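Local coordinates for Ddb_g0293866 (Dictyostelium discoideum, PDB 5LW6), which binds ADP-ribose through the macrodomain that makes up this chain, the whole protein probably serving as a DNA damage sensor that recognises poly-ADP-ribose, at residues K52-A57 against E89-I94; F58-T63 against D72-S77; F66-D71 against L218-N223; K95-V100 against L141-F146; E131-L136 against T157-Q162. One frame throughout, in Å; residues are numbered along the deposited sequence.

Contact 1. Residues K52-A57 against E89-I94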
# COMPACT_ATOMS: atom_id res chain seq x y z
N LYS A 52 -1.77 -10.01 15.36
CA LYS A 52 -1.70 -10.22 13.96
C LYS A 52 -2.85 -9.49 13.25
O LYS A 52 -3.26 -9.86 12.16
CB LYS A 52 -1.65 -11.69 13.65
CG LYS A 52 -0.34 -12.28 14.14
CD LYS A 52 -0.33 -13.76 14.02
CE LYS A 52 1.08 -14.29 14.28
NZ LYS A 52 1.06 -15.65 14.93
N GLU A 53 -3.41 -8.48 13.90
CA GLU A 53 -4.57 -7.75 13.35
C GLU A 53 -4.24 -7.20 11.92
O GLU A 53 -3.12 -6.70 11.69
CB GLU A 53 -5.04 -6.62 14.24
CG GLU A 53 -4.37 -5.34 14.04
CD GLU A 53 -5.03 -4.09 14.68
OE1 GLU A 53 -6.10 -4.17 15.36
OE2 GLU A 53 -4.44 -3.02 14.46
N ARG A 54 -5.21 -7.34 11.01
CA ARG A 54 -5.03 -6.93 9.61
C ARG A 54 -5.33 -5.44 9.47
O ARG A 54 -6.30 -5.03 8.79
CB ARG A 54 -5.85 -7.79 8.72
CG ARG A 54 -5.27 -9.18 8.54
CD ARG A 54 -6.20 -10.12 7.75
NE ARG A 54 -7.38 -10.36 8.51
CZ ARG A 54 -8.35 -11.17 8.13
NH1 ARG A 54 -8.26 -11.79 6.95
NH2 ARG A 54 -9.37 -11.39 8.95
N SER A 55 -4.48 -4.58 10.07
CA SER A 55 -4.71 -3.13 10.03
C SER A 55 -3.62 -2.61 9.06
O SER A 55 -2.44 -2.74 9.37
CB SER A 55 -4.57 -2.44 11.37
OG SER A 55 -3.49 -2.88 12.14
N LEU A 56 -4.01 -2.08 7.93
CA LEU A 56 -3.11 -1.65 6.84
C LEU A 56 -3.31 -0.21 6.49
O LEU A 56 -4.41 0.17 6.15
CB LEU A 56 -3.36 -2.45 5.58
CG LEU A 56 -2.55 -2.04 4.35
CD1 LEU A 56 -1.07 -2.28 4.48
CD2 LEU A 56 -3.18 -2.79 3.18
N ALA A 57 -2.21 0.56 6.50
CA ALA A 57 -2.15 1.89 6.00
C ALA A 57 -1.48 1.85 4.66
O ALA A 57 -0.41 1.25 4.53
CB ALA A 57 -1.34 2.78 6.93
N GLU A 89 -16.49 -10.10 4.74
CA GLU A 89 -17.60 -9.63 5.55
C GLU A 89 -17.51 -10.29 6.98
O GLU A 89 -17.21 -11.46 7.13
CB GLU A 89 -18.95 -9.98 4.89
CG GLU A 89 -19.19 -11.49 4.77
CD GLU A 89 -20.69 -11.90 4.59
OE1 GLU A 89 -21.55 -11.01 4.32
OE2 GLU A 89 -20.99 -13.12 4.68
N LYS A 90 -17.77 -9.54 8.01
CA LYS A 90 -17.79 -10.13 9.36
C LYS A 90 -16.42 -10.36 9.97
O LYS A 90 -16.36 -10.94 11.03
CB LYS A 90 -18.48 -11.50 9.41
CG LYS A 90 -19.92 -11.50 8.91
CD LYS A 90 -20.63 -12.84 9.10
CE LYS A 90 -22.08 -12.65 8.66
NZ LYS A 90 -22.95 -13.86 8.74
N GLU A 91 -15.32 -9.97 9.32
CA GLU A 91 -14.00 -10.09 9.92
C GLU A 91 -13.63 -8.74 10.46
O GLU A 91 -13.12 -7.88 9.73
CB GLU A 91 -13.01 -10.60 8.89
CG GLU A 91 -13.24 -12.08 8.63
CD GLU A 91 -12.51 -12.63 7.43
OE1 GLU A 91 -13.15 -12.96 6.40
OE2 GLU A 91 -11.28 -12.80 7.51
N ASP A 92 -13.86 -8.52 11.74
CA ASP A 92 -13.72 -7.18 12.29
C ASP A 92 -12.29 -6.81 12.66
O ASP A 92 -12.08 -5.73 13.09
CB ASP A 92 -14.58 -7.09 13.56
CG ASP A 92 -16.06 -7.46 13.30
OD1 ASP A 92 -16.52 -7.28 12.14
OD2 ASP A 92 -16.75 -7.91 14.29
N ASP A 93 -11.29 -7.69 12.46
CA ASP A 93 -9.91 -7.29 12.71
C ASP A 93 -9.32 -6.37 11.61
O ASP A 93 -8.28 -5.74 11.81
CB ASP A 93 -8.96 -8.48 12.90
CG ASP A 93 -8.77 -9.26 11.65
OD1 ASP A 93 -9.76 -9.84 11.16
OD2 ASP A 93 -7.59 -9.33 11.15
N ILE A 94 -9.95 -6.38 10.44
CA ILE A 94 -9.47 -5.70 9.28
C ILE A 94 -9.78 -4.24 9.41
O ILE A 94 -10.88 -3.79 9.76
CB ILE A 94 -10.19 -6.26 8.04
CG1 ILE A 94 -9.74 -7.68 7.76
CG2 ILE A 94 -9.86 -5.39 6.87
CD1 ILE A 94 -10.59 -8.44 6.77
O HOH W 1 -5.77 -11.22 11.74
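Arg54 grips the carboxylate of Asp93 side-on, NE giving to OD2 of Asp93 at 2.8 Å and NH2 to OD1 of Asp93 at 2.7 Å. Both oxygens use their syn lone pairs, and the two flat groups lie nearly coplanar, 19° apart. NH2 of Arg54 also reaches OE2 of Glu91 at 2.8 Å, an oxygen met on its anti side, while NH1 adds a weak bond to the same oxygen. Ile94 covers one face of the guanidinium, its CG1 3.6 Å from NE of Arg54. Asp93 OD2 serves a second donor, the backbone N of Arg54 at 3.1 Å, and a water links that oxygen to Lys52 O. Asp93 can turn back to do this because its CG sits between its own N and carbonyl carbon (chi1 68°), inside the type I turn from Glu91 to Ile94. On the partner segment, Arg54 is itself the centre of an inverse gamma turn.

Farther out, Asp253 pairs with NH1 of Arg54, and His88 and the backbone N of Lys45 hold the carboxylate of Glu91. With three carboxylates around it, the guanidinium is likely to stay charged although buried. The network ties the entry to strand 55-59 to the loop that leads from helix 70-87 into strand 95-101, at the N-terminal ends of the two parallel strands of a beta-alpha-beta unit in the macrodomain's alpha/beta fold.

Contact 2. Residues F58-T63 against D72-S77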
# COMPACT_ATOMS: atom_id res chain seq x y z
N PHE A 58 -2.14 2.40 3.63
CA PHE A 58 -1.59 2.21 2.28
C PHE A 58 -1.87 3.43 1.46
O PHE A 58 -2.79 4.13 1.75
CB PHE A 58 -2.14 0.95 1.59
CG PHE A 58 -3.62 0.94 1.37
CD1 PHE A 58 -4.49 0.61 2.38
CD2 PHE A 58 -4.13 1.24 0.12
CE1 PHE A 58 -5.86 0.60 2.17
CE2 PHE A 58 -5.52 1.20 -0.13
CZ PHE A 58 -6.39 0.86 0.92
N PRO A 59 -1.00 3.71 0.47
CA PRO A 59 -1.24 4.83 -0.39
C PRO A 59 -2.32 4.55 -1.47
O PRO A 59 -2.71 3.41 -1.68
CB PRO A 59 0.16 5.06 -0.99
CG PRO A 59 0.65 3.70 -1.19
CD PRO A 59 0.20 2.95 0.07
N PHE A 60 -2.82 5.64 -2.07
CA PHE A 60 -3.70 5.60 -3.24
C PHE A 60 -2.79 5.31 -4.42
O PHE A 60 -2.18 6.21 -5.03
CB PHE A 60 -4.43 6.93 -3.30
CG PHE A 60 -5.50 7.05 -4.34
CD1 PHE A 60 -6.07 5.94 -4.95
CD2 PHE A 60 -6.06 8.34 -4.63
CE1 PHE A 60 -7.11 6.06 -5.84
CE2 PHE A 60 -7.11 8.45 -5.57
CZ PHE A 60 -7.61 7.32 -6.19
N ILE A 61 -2.63 4.02 -4.68
CA ILE A 61 -1.48 3.53 -5.45
C ILE A 61 -1.37 4.23 -6.79
O ILE A 61 -2.37 4.31 -7.52
CB ILE A 61 -1.52 1.99 -5.57
CG1 ILE A 61 -1.72 1.35 -4.17
CG2 ILE A 61 -0.37 1.51 -6.43
CD1 ILE A 61 -1.77 -0.17 -4.26
N SER A 62 -0.18 4.76 -7.05
CA SER A 62 0.28 5.34 -8.35
C SER A 62 -0.29 6.71 -8.67
O SER A 62 -0.02 7.23 -9.74
CB SER A 62 -0.02 4.37 -9.49
OG SER A 62 0.82 3.23 -9.30
N THR A 63 -1.04 7.31 -7.77
CA THR A 63 -1.75 8.53 -8.10
C THR A 63 -0.97 9.78 -7.95
O THR A 63 -1.37 10.84 -8.44
CB THR A 63 -3.05 8.73 -7.30
OG1 THR A 63 -2.81 8.78 -5.92
CG2 THR A 63 -4.01 7.61 -7.61
N ASP A 72 -9.24 6.40 -13.54
CA ASP A 72 -8.98 4.95 -13.66
C ASP A 72 -8.50 4.35 -12.32
O ASP A 72 -9.00 3.29 -11.88
CB ASP A 72 -7.94 4.66 -14.75
CG ASP A 72 -8.43 4.98 -16.17
OD1 ASP A 72 -9.68 5.03 -16.39
OD2 ASP A 72 -7.55 5.12 -17.09
N ALA A 73 -7.61 5.05 -11.64
CA ALA A 73 -7.10 4.62 -10.32
C ALA A 73 -8.19 4.58 -9.28
O ALA A 73 -8.19 3.77 -8.38
CB ALA A 73 -5.99 5.51 -9.82
N THR A 74 -9.11 5.49 -9.35
CA THR A 74 -10.21 5.51 -8.38
C THR A 74 -11.09 4.31 -8.55
O THR A 74 -11.46 3.65 -7.59
CB THR A 74 -11.03 6.81 -8.52
OG1 THR A 74 -10.16 7.91 -8.26
CG2 THR A 74 -12.27 6.79 -7.58
N GLU A 75 -11.46 4.00 -9.80
CA GLU A 75 -12.35 2.87 -10.05
C GLU A 75 -11.67 1.56 -9.62
O GLU A 75 -12.29 0.66 -8.99
CB GLU A 75 -12.74 2.85 -11.55
CG GLU A 75 -12.61 1.53 -12.29
CD GLU A 75 -12.59 1.78 -13.77
OE1 GLU A 75 -13.38 2.68 -14.24
OE2 GLU A 75 -11.78 1.10 -14.45
N ILE A 76 -10.40 1.41 -9.97
CA ILE A 76 -9.68 0.18 -9.67
C ILE A 76 -9.52 0.03 -8.15
O ILE A 76 -9.83 -1.01 -7.62
CB ILE A 76 -8.32 0.15 -10.36
CG1 ILE A 76 -8.51 -0.08 -11.84
CG2 ILE A 76 -7.39 -0.92 -9.79
CD1 ILE A 76 -7.31 0.33 -12.63
N SER A 77 -9.07 1.08 -7.47
CA SER A 77 -8.87 1.10 -6.07
C SER A 77 -10.19 0.75 -5.36
O SER A 77 -10.25 -0.13 -4.48
CB SER A 77 -8.49 2.58 -5.64
OG SER A 77 -8.28 2.61 -4.28
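Phe60 runs its ring edge-on into helix 70-87 just after strand 55-59 ends, so the contact packs the first connection of the beta-alpha-beta unit formed by strand 55-59, helix 70-87 and strand 95-101. With CG anti to the backbone N (chi1 -173°), the ring is carried out from the chain to the helix.

The apolar touches come first. At the ring's rim, CE1 of Phe60 lies 3.7 Å from CB of Ser77 and somewhat farther, 4.2 Å, from CB of Ala73. Thr63 adds a smaller touch: its methyl CG2 stands over the centre of the Phe60 ring on one face and also presses on the helix, 3.6 Å from CB of Ala73. Ring, methyl and helix thus interlock, with Thr63 wedged beside the aromatic group.

Polar atoms meet only the rim of the ring. CE1 of Phe60 is 3.6 Å from O of Ala73, a carbonyl already taken by the N of Ser77 within the helix, and CZ of Phe60 is 3.3 Å from OG1 of Thr74, whose hydroxyl bonds back to Ile70 O. Around them, Met98 of strand 95-101 and Tyr245 of helix 237-253 also pack on Phe60.

Hydrogen bonds belong to the type II turn from Phe60 to Thr63, which fixes the methyl in place. Phe60 O takes two donors from one residue: the backbone N of Thr63 at 3.2 Å, and OG1 of Thr63 at 2.8 Å, tilted 28° from the carbonyl plane.

Contact 3. Residues F66-D71 against L218-N223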
# COMPACT_ATOMS: atom_id res chain seq x y z
N PHE A 66 3.64 9.04 -9.51
CA PHE A 66 3.55 8.13 -10.68
C PHE A 66 2.58 8.52 -11.77
O PHE A 66 2.57 7.96 -12.90
CB PHE A 66 3.27 6.70 -10.21
CG PHE A 66 4.50 6.00 -9.65
CD1 PHE A 66 5.66 6.70 -9.37
CD2 PHE A 66 4.46 4.65 -9.33
CE1 PHE A 66 6.78 6.06 -8.82
CE2 PHE A 66 5.57 4.01 -8.75
CZ PHE A 66 6.73 4.71 -8.48
N GLY A 67 1.70 9.44 -11.45
CA GLY A 67 0.88 10.00 -12.46
C GLY A 67 -0.17 9.13 -13.09
O GLY A 67 -0.63 9.42 -14.19
N PHE A 68 -0.68 8.14 -12.37
CA PHE A 68 -1.67 7.27 -12.96
C PHE A 68 -2.95 8.07 -13.10
O PHE A 68 -3.25 8.90 -12.25
CB PHE A 68 -1.95 6.06 -12.08
CG PHE A 68 -2.48 4.89 -12.82
CD1 PHE A 68 -3.80 4.79 -13.09
CD2 PHE A 68 -1.64 3.86 -13.26
CE1 PHE A 68 -4.28 3.70 -13.80
CE2 PHE A 68 -2.14 2.74 -13.90
CZ PHE A 68 -3.46 2.66 -14.18
N ASN A 69 -3.66 7.86 -14.18
CA ASN A 69 -4.94 8.53 -14.42
C ASN A 69 -5.87 8.36 -13.22
O ASN A 69 -6.13 7.24 -12.78
CB ASN A 69 -5.57 7.99 -15.69
CG ASN A 69 -6.95 8.53 -15.93
OD1 ASN A 69 -7.90 8.03 -15.40
ND2 ASN A 69 -7.05 9.55 -16.74
N ILE A 70 -6.31 9.45 -12.64
CA ILE A 70 -7.01 9.37 -11.36
C ILE A 70 -8.40 8.73 -11.51
O ILE A 70 -8.81 7.98 -10.62
CB ILE A 70 -7.09 10.73 -10.69
CG1 ILE A 70 -5.65 11.11 -10.30
CG2 ILE A 70 -7.92 10.73 -9.43
CD1 ILE A 70 -5.55 12.56 -10.02
N ASP A 71 -9.14 9.06 -12.57
CA ASP A 71 -10.44 8.39 -12.80
C ASP A 71 -10.24 6.87 -12.79
O ASP A 71 -11.04 6.15 -12.16
CB ASP A 71 -11.01 8.81 -14.15
CG ASP A 71 -11.44 10.30 -14.20
OD1 ASP A 71 -11.82 10.84 -13.09
OD2 ASP A 71 -11.48 10.92 -15.35
N LEU A 218 4.96 -2.08 -5.70
CA LEU A 218 5.49 -1.69 -6.99
C LEU A 218 4.29 -1.45 -7.96
O LEU A 218 3.90 -2.30 -8.75
CB LEU A 218 6.48 -2.75 -7.50
CG LEU A 218 7.90 -2.52 -7.00
CD1 LEU A 218 8.03 -2.68 -5.52
CD2 LEU A 218 8.81 -3.50 -7.71
N GLY A 219 3.65 -0.30 -7.80
CA GLY A 219 2.54 0.07 -8.65
C GLY A 219 3.10 0.54 -10.00
O GLY A 219 4.31 0.70 -10.18
N VAL A 220 2.19 0.85 -10.90
CA VAL A 220 2.47 1.22 -12.25
C VAL A 220 2.83 2.71 -12.29
O VAL A 220 2.12 3.55 -11.79
CB VAL A 220 1.24 0.93 -13.12
CG1 VAL A 220 1.43 1.49 -14.51
CG2 VAL A 220 0.95 -0.55 -13.15
N ASN A 221 4.00 3.00 -12.87
CA ASN A 221 4.41 4.38 -13.07
C ASN A 221 4.11 4.84 -14.48
O ASN A 221 4.42 4.18 -15.46
CB ASN A 221 5.92 4.52 -12.88
CG ASN A 221 6.39 5.91 -13.22
OD1 ASN A 221 5.81 6.87 -12.75
ND2 ASN A 221 7.46 6.02 -14.06
N MSE A 222 3.50 5.99 -14.55
CA MSE A 222 3.22 6.61 -15.81
C MSE A 222 4.09 7.82 -16.09
O MSE A 222 3.97 8.39 -17.20
CB MSE A 222 1.77 7.14 -15.87
CG MSE A 222 0.70 6.08 -15.56
SE MSE A 222 0.62 4.59 -16.73
CE MSE A 222 0.07 5.62 -18.35
N ASN A 223 4.90 8.27 -15.12
CA ASN A 223 5.67 9.54 -15.15
C ASN A 223 7.03 9.31 -15.81
O ASN A 223 7.89 8.65 -15.21
CB ASN A 223 5.83 10.06 -13.71
CG ASN A 223 6.57 11.36 -13.64
OD1 ASN A 223 7.19 11.79 -14.62
ND2 ASN A 223 6.51 11.99 -12.46
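Gly219 opens the side that faces Phe66, its O 3.8 Å from CE2 of that ring, in a loop that leaves parallel strand 213-217 and meets the loop before helix 70-87. Both lie at the C-terminal ends of the parallel strands, where macrodomains generally hold ADP-ribose. Val220 next brings CG1 to the edge of the Phe68 ring, 3.8 Å from CE2 of Phe68.

Asn221 folds its side chain across Phe66: CB stands over the ring face in a CH-pi contact, 16° off the normal, and the amide turns back on its own loop as an Asx turn, OD1 accepting from N of Asn223 at 2.9 Å while ND2 gives to O of Asn223. An alanine here would keep the methylene over the ring but is likely to leave both backbone groups of Asn223 without these mates, letting the turn relax.

Selenomethionine Met222 makes the one definite hydrogen bond across the contact, its N giving to O of Phe66 at 2.7 Å in the carbonyl plane. Its chain then bends at chi2 and chi3, bringing SE obliquely to the Phe68 ring. Asn223 finishes the run; its amide is held by Asn225 and Thr65, and its CB lies 4.0 Å from O of Phe66.

Contact 4. Residues K95-V100 against L141-F146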
# COMPACT_ATOMS: atom_id res chain seq x y z
N LYS A 95 -8.76 -3.43 9.19
CA LYS A 95 -8.88 -1.99 9.16
C LYS A 95 -8.02 -1.51 8.01
O LYS A 95 -6.81 -1.81 7.96
CB LYS A 95 -8.41 -1.40 10.50
CG LYS A 95 -8.76 0.00 10.65
CD LYS A 95 -8.73 0.41 12.15
CE LYS A 95 -7.69 -0.32 13.02
NZ LYS A 95 -6.56 0.57 13.51
N LEU A 96 -8.64 -0.77 7.10
CA LEU A 96 -7.94 -0.26 5.90
C LEU A 96 -7.95 1.25 5.95
O LEU A 96 -9.03 1.87 6.15
CB LEU A 96 -8.60 -0.76 4.61
CG LEU A 96 -8.64 -2.26 4.33
CD1 LEU A 96 -9.29 -2.56 2.99
CD2 LEU A 96 -7.29 -2.88 4.44
N LYS A 97 -6.78 1.86 5.87
CA LYS A 97 -6.64 3.30 5.86
C LYS A 97 -5.88 3.69 4.67
O LYS A 97 -4.67 3.41 4.57
CB LYS A 97 -5.96 3.82 7.13
CG LYS A 97 -6.76 3.40 8.38
CD LYS A 97 -6.38 4.20 9.61
CE LYS A 97 -7.23 3.77 10.82
NZ LYS A 97 -6.70 4.48 12.02
N MSE A 98 -6.55 4.37 3.76
CA MSE A 98 -5.89 4.74 2.52
C MSE A 98 -5.48 6.18 2.63
O MSE A 98 -6.27 7.08 2.85
CB MSE A 98 -6.73 4.53 1.31
CG MSE A 98 -5.99 4.81 0.02
SE MSE A 98 -7.08 4.39 -1.57
CE MSE A 98 -8.05 5.95 -1.47
N MSE A 99 -4.22 6.44 2.40
CA MSE A 99 -3.65 7.75 2.57
C MSE A 99 -3.66 8.45 1.23
O MSE A 99 -3.06 7.99 0.29
CB MSE A 99 -2.19 7.61 3.06
CG MSE A 99 -2.18 6.85 4.40
SE MSE A 99 -0.39 6.54 5.11
CE MSE A 99 0.17 5.06 3.86
N VAL A 100 -4.29 9.59 1.14
CA VAL A 100 -4.44 10.36 -0.08
C VAL A 100 -3.79 11.75 0.08
O VAL A 100 -4.07 12.48 1.04
CB VAL A 100 -5.95 10.49 -0.48
CG1 VAL A 100 -6.12 11.38 -1.68
CG2 VAL A 100 -6.62 9.13 -0.65
N LEU A 141 -1.07 6.05 12.51
CA LEU A 141 -2.50 5.83 12.24
C LEU A 141 -3.02 4.55 12.82
O LEU A 141 -4.12 4.16 12.49
CB LEU A 141 -2.75 5.84 10.72
CG LEU A 141 -2.20 7.07 10.00
CD1 LEU A 141 -2.47 6.83 8.53
CD2 LEU A 141 -2.87 8.34 10.43
N GLY A 142 -2.22 3.87 13.63
CA GLY A 142 -2.65 2.69 14.34
C GLY A 142 -2.72 1.43 13.48
O GLY A 142 -3.61 0.57 13.71
N CYS A 143 -1.84 1.30 12.49
CA CYS A 143 -1.90 0.15 11.59
C CYS A 143 -0.65 -0.66 11.75
O CYS A 143 0.43 -0.09 11.81
CB CYS A 143 -2.02 0.58 10.14
SG CYS A 143 -3.67 1.34 9.78
N LYS A 144 -0.80 -1.98 11.85
CA LYS A 144 0.31 -2.86 12.00
C LYS A 144 1.13 -3.09 10.72
O LYS A 144 2.32 -3.50 10.80
CB LYS A 144 -0.14 -4.18 12.62
CG LYS A 144 -0.53 -3.99 14.05
CD LYS A 144 -0.73 -5.35 14.71
CE LYS A 144 -1.42 -5.23 16.10
NZ LYS A 144 -0.32 -4.84 17.00
N LEU A 145 0.50 -2.82 9.57
CA LEU A 145 1.14 -2.96 8.29
C LEU A 145 1.11 -1.57 7.59
O LEU A 145 0.12 -0.91 7.57
CB LEU A 145 0.50 -4.00 7.35
CG LEU A 145 0.46 -5.44 7.90
CD1 LEU A 145 -0.78 -5.53 8.73
CD2 LEU A 145 0.44 -6.46 6.76
N PHE A 146 2.27 -1.16 7.10
CA PHE A 146 2.42 0.15 6.47
C PHE A 146 3.01 -0.06 5.09
O PHE A 146 4.10 -0.60 4.99
CB PHE A 146 3.34 1.05 7.30
CG PHE A 146 3.38 2.47 6.80
CD1 PHE A 146 4.25 2.85 5.79
CD2 PHE A 146 2.52 3.39 7.27
CE1 PHE A 146 4.28 4.13 5.27
CE2 PHE A 146 2.54 4.69 6.81
CZ PHE A 146 3.36 5.09 5.80
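Met99, Leu141 and Lys97 carry most of this contact, apolar at one end and polar at the other. Met99, a selenomethionine, has a chain bent at chi3 (-75°), which lays its end against two partners: SE is 4.0 Å from CD1 of Leu141, and the methyl CE is 3.7 Å from CZ of Phe146. SE approaches the Phe146 ring obliquely, a Met-aromatic contact, with the two side chains crossing at about a right angle.

Leu141 works with both its side chain and its backbone. CD1 faces Met99, CB lies 4.1 Å from CD of Lys97, and its carbonyl takes the lysine's charged end. Lys97 reaches there with its chain extended beyond CG, NZ giving to O of Leu141 at 2.6 Å, tilted 19° from the carbonyl plane. On the way its methylenes pass Cys143, CD of Lys97 lying 3.9 Å from SG of Cys143. A leucine in its place would probably leave the Leu141 carbonyl without this donor and the loop less firmly pinned at that point. Lys95, two residues earlier on the same face of the strand, repeats the device, NZ giving to O of Gly142 at 3.0 Å from above the carbonyl plane.

Strands 95-101 and 145-149 are not sheet neighbours: strand 55-59 runs between them, so these side chains bridge over it, with Ala57 touching both Met99 and Cys143. Gln138 packs on Met99 and Phe146 and the Phe139 ring meets Phe146, while Leu96 and Met98 point the other way, toward helix 70-87.

Contact 5. Residues E131-L136 against T157-Q162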
# COMPACT_ATOMS: atom_id res chain seq x y z
N GLU A 131 -0.52 15.65 3.83
CA GLU A 131 -0.08 16.79 3.07
C GLU A 131 0.72 16.41 1.83
O GLU A 131 0.48 16.95 0.76
CB GLU A 131 0.73 17.72 3.99
CG GLU A 131 1.40 18.86 3.27
CD GLU A 131 0.43 19.97 2.89
OE1 GLU A 131 -0.67 20.04 3.51
OE2 GLU A 131 0.79 20.77 1.99
N ASN A 132 1.66 15.49 1.99
CA ASN A 132 2.53 15.00 0.88
C ASN A 132 3.12 13.69 1.25
O ASN A 132 2.92 13.23 2.37
CB ASN A 132 3.66 15.96 0.53
CG ASN A 132 4.57 16.25 1.68
OD1 ASN A 132 5.32 15.39 2.13
ND2 ASN A 132 4.46 17.46 2.22
N SER A 133 3.82 13.03 0.32
CA SER A 133 4.26 11.66 0.58
C SER A 133 5.26 11.51 1.74
O SER A 133 5.48 10.41 2.23
CB SER A 133 4.89 11.04 -0.71
OG SER A 133 6.15 11.64 -0.96
N ASN A 134 5.85 12.63 2.18
CA ASN A 134 6.83 12.55 3.28
C ASN A 134 6.30 13.12 4.60
O ASN A 134 7.06 13.24 5.51
CB ASN A 134 8.15 13.23 2.88
CG ASN A 134 8.93 12.37 1.87
OD1 ASN A 134 9.18 12.80 0.75
ND2 ASN A 134 9.25 11.21 2.25
N SER A 135 5.01 13.40 4.68
CA SER A 135 4.45 14.02 5.88
C SER A 135 4.54 13.14 7.10
O SER A 135 4.23 11.99 7.01
CB SER A 135 2.93 14.32 5.74
OG SER A 135 2.75 15.35 4.82
N LEU A 136 4.82 13.75 8.27
CA LEU A 136 4.92 12.92 9.45
C LEU A 136 3.62 12.38 9.95
O LEU A 136 3.60 11.36 10.70
CB LEU A 136 5.66 13.65 10.60
CG LEU A 136 7.19 13.64 10.44
CD1 LEU A 136 7.82 14.51 11.52
CD2 LEU A 136 7.77 12.24 10.56
N THR A 157 13.32 5.96 -2.15
CA THR A 157 13.04 6.92 -3.20
C THR A 157 12.89 8.30 -2.59
O THR A 157 12.72 8.37 -1.37
CB THR A 157 11.73 6.60 -3.98
OG1 THR A 157 10.62 7.08 -3.25
CG2 THR A 157 11.53 5.15 -4.21
N PRO A 158 12.90 9.39 -3.40
CA PRO A 158 12.70 10.69 -2.79
C PRO A 158 11.32 10.82 -2.13
O PRO A 158 11.14 11.62 -1.18
CB PRO A 158 12.84 11.65 -3.97
CG PRO A 158 13.65 10.92 -4.94
CD PRO A 158 13.16 9.51 -4.86
N GLN A 159 10.34 10.06 -2.62
CA GLN A 159 8.98 10.10 -2.05
C GLN A 159 8.78 9.33 -0.75
O GLN A 159 7.73 9.51 -0.10
CB GLN A 159 8.00 9.56 -3.09
CG GLN A 159 7.74 10.57 -4.20
CD GLN A 159 8.91 10.77 -5.16
OE1 GLN A 159 9.54 9.82 -5.63
NE2 GLN A 159 9.19 12.00 -5.44
N ASN A 160 9.70 8.45 -0.42
CA ASN A 160 9.63 7.74 0.89
C ASN A 160 10.90 7.90 1.70
O ASN A 160 11.18 7.15 2.59
CB ASN A 160 9.22 6.28 0.71
CG ASN A 160 10.19 5.47 -0.10
OD1 ASN A 160 11.35 5.87 -0.29
ND2 ASN A 160 9.75 4.31 -0.53
N LYS A 161 11.60 8.99 1.43
CA LYS A 161 12.77 9.35 2.21
C LYS A 161 12.53 9.36 3.69
O LYS A 161 13.30 8.84 4.47
CB LYS A 161 13.23 10.74 1.70
CG LYS A 161 14.43 11.35 2.44
CD LYS A 161 14.74 12.70 1.80
CE LYS A 161 16.12 13.27 2.22
NZ LYS A 161 16.24 13.36 3.69
N GLN A 162 11.40 9.92 4.09
CA GLN A 162 11.13 10.12 5.56
C GLN A 162 10.94 8.81 6.27
O GLN A 162 11.51 8.57 7.30
CB GLN A 162 9.92 11.02 5.76
CG GLN A 162 9.48 11.23 7.17
CD GLN A 162 10.54 11.93 8.01
OE1 GLN A 162 11.14 12.93 7.61
NE2 GLN A 162 10.83 11.35 9.16
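Ser133 sets its OG between its own backbone N and carbonyl carbon (chi1 72°), and from there the hydroxyl gives to O of Gln159 at 2.8 Å, in the carbonyl plane and on a lone pair. Gln162, by contrast, leaves the chain with CG anti to the backbone N (chi1 176°) and then bends at chi2 (63°), which turns its amide end toward Leu136. The two side chains cross at about a right angle, and CD2 of Leu136 comes within 3.5 Å of NE2 of Gln162.

Between these two touches sits Asn134. Its CB packs 4.0 Å from CB of Gln162, and its backbone O lies 3.6 Å from CG of the same glutamine, while the rest of the side chain leans in toward the start of the helix. At the other end CB of Gln159 rests 3.5 Å from OG of Ser133; OE1 of that glutamine accepts a hydrogen bond from Lys226.

What positions Ser133 and Asn134 is the type I turn from Asn132 to Ser135. Asn132 OD1 accepts from N of Asn134 at 2.8 Å, on a lone pair, and Ser135 N bonds Asn132 O; beyond the turn, Gln138 NE2 gives to the carbonyls of Ser133 and Ser135. The partner segment is braced likewise, Asn160 OD1 taking the N of Thr157 at 2.7 Å.

The result is an Asx turn built into a type I turn, docked at the surface of the domain against the N-terminal approach to helix 161-167, with Asn160 at the N-cap position, though its side chain makes no capping bond.

Overall arrangement
Contact 2 is wholly buried and contact 3 mostly so, contacts 1 and 4 are partly buried, and contact 5 lies on the surface. Contacts 1 and 2 work at the two ends of strand 55-59, about 20 Å apart between centres: a charged network at one, aromatic packing at the other. Contacts 1 and 4 touch along the sheet, through a backbone bond from Leu56 to Lys95 and the Ser55 hydroxyl to Lys144, and contact 4 mixes apolar selenomethionine packing with lysine-to-carbonyl bonds. Contacts 2 and 3 are close neighbours near the start of helix 70-87, joined by Ser62 to Val220 and Phe68. Contact 5 touches none of the others and relies on a single definite hydrogen bond between a turn and the approach to a helix.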